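Long-range contact in ABC transporter ATP-binding protein (Sulfolobus tokodaii, PDB 2PJZ), which probably binds and hydrolyses ATP as the nucleotide-binding subunit of an ABC transporter, putatively one that carries cobalt: residues F198-E212 with L227-K241. Sequence-based numbering, arbitrary orientation.
Sequences FLVGNRLQGPISVSE and LLVLDIMDKKVSIVK
Gln205 docks its carboxamide on the backbone of Asp231, accepting from Asp231 N at OE1 (3.0 Å), in the carbonyl plane and on a lone pair, and donating from NE2 to Asp231 O (2.9 Å, N-H...O 165°). The other NE2 hydrogen goes to Val200 O (2.8 Å), above that carbonyl's plane and on the face opposite Arg203 N, while a water links OE1 to Val229 O. Glutamine suits this place because one flat group both donates and accepts; a leucine here would probably leave Asp231 N and O without their side-chain mate and the two hairpins without their paired bonds. Close by, Gly201 CA lies against Asp231 O, where a side chain would clash.

Apolar contacts begin beside the glutamine, where Leu230 CD2 packs on Gln205 CB, and run on to Ile208. Leu230 CD1 lies over one face of the Phe198 ring, which is broad enough to meet Leu228 too and, through CE2, Ile239 CD1 (3.5 Å). Ile208, with CG1 anti to the backbone N (chi1 -178°), is long enough for CD1 to touch both Leu227 CB (3.7 Å) and Ile239 CG2. Leu227 and Leu228 share Ile239 as partner in a classic beta bulge, and both point toward 198-212, Leu227 onto Ile208 and Glu212, Leu228 onto Ile208 and Gly206 (CD1 to Gly206 CA 3.8 Å).

At the far end Glu212 OE2 and Lys241 NZ form a salt bridge, modelled so short that its details are doubtful.

Strands 203-209 and 228-232 run antiparallel (172°) but 7.4 Å apart, so side chains join the edge of the mixed nucleotide-binding-domain sheet to an edge of the C-terminal antiparallel sheet. Helix 256-260 packs on Phe198, Val200 and Ile232, and strand 216-220 backs Ile239.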
loop_
_atom_site.group_PDB
_atom_site.type_symbol
_atom_site.label_atom_id
_atom_site.label_comp_id
_atom_site.label_asym_id
_atom_site.label_seq_id
_atom_site.Cartn_x
_atom_site.Cartn_y
_atom_site.Cartn_z
ATOM N N PHE A 198 2.628 0.334 11.126
ATOM C CA PHE A 198 3.957 0.850 10.797
ATOM C C PHE A 198 4.902 -0.314 10.477
ATOM O O PHE A 198 4.960 -1.276 11.221
ATOM C CB PHE A 198 4.533 1.578 12.017
ATOM C CG PHE A 198 3.859 2.885 12.287
ATOM C CD1 PHE A 198 4.354 4.069 11.709
ATOM C CD2 PHE A 198 2.725 2.933 13.098
ATOM C CE1 PHE A 198 3.734 5.302 11.957
ATOM C CE2 PHE A 198 2.107 4.166 13.363
ATOM C CZ PHE A 198 2.604 5.346 12.787
ATOM N N LEU A 199 5.642 -0.206 9.382
ATOM C CA LEU A 199 6.751 -1.146 9.143
ATOM C C LEU A 199 7.998 -0.436 9.678
ATOM O O LEU A 199 8.578 0.387 8.966
ATOM C CB LEU A 199 6.874 -1.463 7.644
ATOM C CG LEU A 199 7.835 -2.581 7.195
ATOM C CD1 LEU A 199 7.557 -3.929 7.885
ATOM C CD2 LEU A 199 7.737 -2.714 5.721
ATOM N N VAL A 200 8.371 -0.766 10.917
ATOM C CA VAL A 200 9.589 -0.252 11.616
ATOM C C VAL A 200 10.051 -1.247 12.666
ATOM O O VAL A 200 9.293 -2.087 13.098
ATOM C CB VAL A 200 9.351 1.113 12.357
ATOM C CG1 VAL A 200 9.285 2.253 11.366
ATOM C CG2 VAL A 200 8.099 1.055 13.223
ATOM N N GLY A 201 11.300 -1.150 13.110
ATOM C CA GLY A 201 11.804 -2.079 14.125
ATOM C C GLY A 201 11.836 -3.474 13.563
ATOM O O GLY A 201 11.577 -4.466 14.268
ATOM N N ASN A 202 12.080 -3.547 12.253
ATOM C CA ASN A 202 12.120 -4.817 11.554
ATOM C C ASN A 202 10.825 -5.612 11.839
ATOM O O ASN A 202 10.813 -6.837 11.911
ATOM C CB ASN A 202 13.469 -5.547 11.905
ATOM C CG ASN A 202 14.773 -4.664 11.607
ATOM O OD1 ASN A 202 15.669 -4.541 12.441
ATOM N ND2 ASN A 202 14.848 -4.082 10.438
ATOM N N ARG A 203 9.700 -4.898 12.022
ATOM C CA ARG A 203 8.407 -5.516 12.387
ATOM C C ARG A 203 7.210 -4.771 11.772
ATOM O O ARG A 203 7.311 -3.595 11.457
ATOM C CB ARG A 203 8.208 -5.459 13.912
ATOM C CG ARG A 203 9.141 -6.323 14.776
ATOM C CD ARG A 203 9.399 -5.647 16.148
ATOM N NE ARG A 203 10.628 -6.150 16.767
ATOM C CZ ARG A 203 10.684 -7.170 17.625
ATOM N NH1 ARG A 203 9.575 -7.804 17.998
ATOM N NH2 ARG A 203 11.860 -7.562 18.113
ATOM N N LEU A 204 6.079 -5.446 11.619
ATOM C CA LEU A 204 4.835 -4.766 11.273
ATOM C C LEU A 204 4.080 -4.478 12.568
ATOM O O LEU A 204 3.615 -5.420 13.225
ATOM C CB LEU A 204 3.988 -5.650 10.390
ATOM C CG LEU A 204 3.008 -5.134 9.356
ATOM C CD1 LEU A 204 3.513 -3.951 8.499
ATOM C CD2 LEU A 204 2.674 -6.326 8.422
ATOM N N GLN A 205 3.928 -3.201 12.925
ATOM C CA GLN A 205 3.379 -2.862 14.253
ATOM C C GLN A 205 2.075 -2.066 14.199
ATOM O O GLN A 205 1.951 -1.117 13.436
ATOM C CB GLN A 205 4.451 -2.172 15.105
ATOM C CG GLN A 205 5.850 -2.795 14.958
ATOM C CD GLN A 205 6.836 -2.298 16.001
ATOM O OE1 GLN A 205 6.457 -2.056 17.151
ATOM N NE2 GLN A 205 8.093 -2.123 15.611
ATOM N N GLY A 206 1.092 -2.484 14.994
ATOM C CA GLY A 206 -0.240 -1.900 14.917
ATOM C C GLY A 206 -1.246 -2.974 15.282
ATOM O O GLY A 206 -0.852 -4.000 15.817
ATOM N N PRO A 207 -2.531 -2.760 14.977
ATOM C CA PRO A 207 -3.079 -1.651 14.212
ATOM C C PRO A 207 -3.306 -0.374 15.061
ATOM O O PRO A 207 -3.313 -0.449 16.280
ATOM C CB PRO A 207 -4.415 -2.208 13.720
ATOM C CG PRO A 207 -4.843 -3.115 14.824
ATOM C CD PRO A 207 -3.576 -3.729 15.363
ATOM N N ILE A 208 -3.449 0.762 14.400
ATOM C CA ILE A 208 -3.917 1.990 15.070
ATOM C C ILE A 208 -4.905 2.692 14.159
ATOM O O ILE A 208 -4.752 2.687 12.930
ATOM C CB ILE A 208 -2.737 2.915 15.506
ATOM C CG1 ILE A 208 -3.262 4.166 16.246
ATOM C CG2 ILE A 208 -1.871 3.347 14.313
ATOM C CD1 ILE A 208 -2.134 5.026 16.825
ATOM N N SER A 209 -5.954 3.270 14.732
ATOM C CA SER A 209 -6.882 4.055 13.930
ATOM C C SER A 209 -6.141 5.251 13.318
ATOM O O SER A 209 -5.423 5.969 14.046
ATOM C CB SER A 209 -8.016 4.566 14.823
ATOM O OG SER A 209 -8.764 5.545 14.130
ATOM N N VAL A 210 -6.324 5.480 12.019
ATOM C CA VAL A 210 -5.733 6.665 11.391
ATOM C C VAL A 210 -6.363 7.946 11.996
ATOM O O VAL A 210 -5.671 8.940 12.237
ATOM C CB VAL A 210 -5.893 6.653 9.886
ATOM C CG1 VAL A 210 -5.482 7.961 9.309
ATOM C CG2 VAL A 210 -4.983 5.545 9.267
ATOM N N SER A 211 -7.659 7.894 12.285
ATOM C CA SER A 211 -8.334 9.041 12.928
ATOM C C SER A 211 -7.593 9.423 14.196
ATOM O O SER A 211 -7.312 10.607 14.423
ATOM C CB SER A 211 -9.820 8.729 13.221
ATOM O OG SER A 211 -10.430 9.820 13.919
ATOM N N GLU A 212 -7.257 8.437 15.020
ATOM C CA GLU A 212 -6.586 8.670 16.284
ATOM C C GLU A 212 -5.112 9.062 16.085
ATOM O O GLU A 212 -4.588 9.960 16.765
ATOM C CB GLU A 212 -6.740 7.467 17.197
ATOM C CG GLU A 212 -8.234 7.033 17.248
ATOM C CD GLU A 212 -8.758 6.702 18.619
ATOM O OE1 GLU A 212 -9.448 5.666 18.751
ATOM O OE2 GLU A 212 -8.526 7.484 19.560
ATOM N N LEU A 227 -1.860 4.824 22.505
ATOM C CA LEU A 227 -2.658 4.168 21.471
ATOM C C LEU A 227 -1.862 3.024 20.837
ATOM O O LEU A 227 -2.420 1.981 20.454
ATOM C CB LEU A 227 -3.067 5.164 20.395
ATOM C CG LEU A 227 -4.058 6.283 20.719
ATOM C CD1 LEU A 227 -3.780 7.444 19.778
ATOM C CD2 LEU A 227 -5.516 5.803 20.565
ATOM N N LEU A 228 -0.552 3.227 20.717
ATOM C CA LEU A 228 0.334 2.182 20.196
ATOM C C LEU A 228 1.751 2.432 20.668
ATOM O O LEU A 228 2.216 3.565 20.628
ATOM C CB LEU A 228 0.292 2.180 18.657
ATOM C CG LEU A 228 1.176 1.165 17.910
ATOM C CD1 LEU A 228 0.712 -0.254 18.208
ATOM C CD2 LEU A 228 1.116 1.442 16.402
ATOM N N VAL A 229 2.426 1.376 21.114
ATOM C CA VAL A 229 3.843 1.467 21.461
ATOM C C VAL A 229 4.702 0.752 20.407
ATOM O O VAL A 229 4.527 -0.433 20.168
ATOM C CB VAL A 229 4.154 0.900 22.864
ATOM C CG1 VAL A 229 5.647 1.074 23.197
ATOM C CG2 VAL A 229 3.269 1.617 23.951
ATOM N N LEU A 230 5.606 1.495 19.780
ATOM C CA LEU A 230 6.522 0.934 18.779
ATOM C C LEU A 230 7.850 0.543 19.396
ATOM O O LEU A 230 8.461 1.342 20.086
ATOM C CB LEU A 230 6.806 1.958 17.680
ATOM C CG LEU A 230 5.630 2.525 16.888
ATOM C CD1 LEU A 230 6.130 3.634 16.010
ATOM C CD2 LEU A 230 4.957 1.411 16.070
ATOM N N ASP A 231 8.296 -0.680 19.124
ATOM C CA ASP A 231 9.656 -1.139 19.458
ATOM C C ASP A 231 10.638 -0.865 18.302
ATOM O O ASP A 231 10.405 -1.337 17.182
ATOM C CB ASP A 231 9.593 -2.632 19.783
ATOM C CG ASP A 231 8.529 -2.958 20.822
ATOM O OD1 ASP A 231 8.503 -2.300 21.887
ATOM O OD2 ASP A 231 7.708 -3.865 20.603
ATOM N N ILE A 232 11.698 -0.083 18.562
ATOM C CA ILE A 232 12.662 0.396 17.535
ATOM C C ILE A 232 14.139 0.425 18.014
ATOM O O ILE A 232 14.442 1.067 19.027
ATOM C CB ILE A 232 12.301 1.805 17.050
ATOM C CG1 ILE A 232 10.878 1.840 16.483
ATOM C CG2 ILE A 232 13.310 2.298 16.009
ATOM C CD1 ILE A 232 10.373 3.211 16.195
ATOM N N MET A 233 15.047 -0.185 17.228
ATOM C CA MET A 233 16.388 -0.670 17.688
ATOM C C MET A 233 16.241 -1.347 19.054
ATOM O O MET A 233 15.913 -2.532 19.115
ATOM C CB MET A 233 17.575 0.344 17.532
ATOM C CG MET A 233 17.165 1.684 16.885
ATOM S SD MET A 233 18.105 2.551 15.512
ATOM N N ASP A 234 16.372 -0.595 20.137
ATOM C CA ASP A 234 16.035 -1.153 21.444
ATOM C C ASP A 234 14.945 -0.375 22.177
ATOM O O ASP A 234 14.222 -0.938 23.001
ATOM C CB ASP A 234 17.285 -1.295 22.311
ATOM C CG ASP A 234 17.943 -2.648 22.144
ATOM O OD1 ASP A 234 17.261 -3.587 21.652
ATOM O OD2 ASP A 234 19.136 -2.783 22.507
ATOM N N LYS A 235 14.816 0.902 21.832
ATOM C CA LYS A 235 13.919 1.821 22.499
ATOM C C LYS A 235 12.431 1.586 22.212
ATOM O O LYS A 235 12.039 0.703 21.430
ATOM C CB LYS A 235 14.299 3.256 22.134
ATOM C CG LYS A 235 15.809 3.549 22.132
ATOM C CD LYS A 235 16.081 4.996 21.737
ATOM C CE LYS A 235 16.429 5.860 22.948
ATOM N NZ LYS A 235 17.090 7.141 22.530
ATOM N N LYS A 236 11.609 2.378 22.881
ATOM C CA LYS A 236 10.181 2.335 22.689
ATOM C C LYS A 236 9.756 3.730 22.334
ATOM O O LYS A 236 10.300 4.701 22.853
ATOM C CB LYS A 236 9.463 1.834 23.946
ATOM C CG LYS A 236 9.820 0.398 24.333
ATOM C CD LYS A 236 8.692 -0.261 25.079
ATOM C CE LYS A 236 9.038 -1.683 25.479
ATOM N NZ LYS A 236 8.739 -2.654 24.407
ATOM N N VAL A 237 8.816 3.824 21.406
ATOM C CA VAL A 237 8.269 5.093 20.971
ATOM C C VAL A 237 6.763 4.985 21.105
ATOM O O VAL A 237 6.138 4.094 20.525
ATOM C CB VAL A 237 8.652 5.419 19.497
ATOM C CG1 VAL A 237 7.893 6.603 19.002
ATOM C CG2 VAL A 237 10.148 5.683 19.366
ATOM N N SER A 238 6.174 5.875 21.894
ATOM C CA SER A 238 4.742 5.809 22.145
ATOM C C SER A 238 3.973 6.813 21.331
ATOM O O SER A 238 4.349 7.993 21.241
ATOM C CB SER A 238 4.432 6.003 23.631
ATOM O OG SER A 238 4.914 4.903 24.373
ATOM N N ILE A 239 2.869 6.333 20.755
ATOM C CA ILE A 239 1.885 7.183 20.108
ATOM C C ILE A 239 0.758 7.382 21.132
ATOM O O ILE A 239 0.080 6.415 21.541
ATOM C CB ILE A 239 1.395 6.556 18.766
ATOM C CG1 ILE A 239 2.588 6.398 17.800
ATOM C CG2 ILE A 239 0.346 7.397 18.136
ATOM C CD1 ILE A 239 2.302 5.562 16.547
ATOM N N VAL A 240 0.603 8.638 21.559
ATOM C CA VAL A 240 -0.312 9.018 22.648
ATOM C C VAL A 240 -1.397 10.017 22.188
ATOM O O VAL A 240 -1.153 10.902 21.363
ATOM C CB VAL A 240 0.479 9.582 23.860
ATOM C CG1 VAL A 240 1.474 8.540 24.396
ATOM C CG2 VAL A 240 1.222 10.853 23.470
ATOM N N LYS A 241 -2.605 9.865 22.722
ATOM C CA LYS A 241 -3.712 10.747 22.386
ATOM C C LYS A 241 -3.529 12.093 23.099
ATOM O O LYS A 241 -3.186 12.133 24.275
ATOM C CB LYS A 241 -5.040 10.099 22.787
ATOM C CG LYS A 241 -6.215 10.693 22.069
ATOM C CD LYS A 241 -7.450 9.779 22.094
ATOM C CE LYS A 241 -8.449 10.266 21.074
ATOM N NZ LYS A 241 -8.024 9.864 19.698
HETATM O O HOH W 1 12.373 -3.705 16.937
HETATM O O HOH W 2 3.858 -2.902 18.511
HETATM O O HOH W 3 -5.497 10.767 18.998
#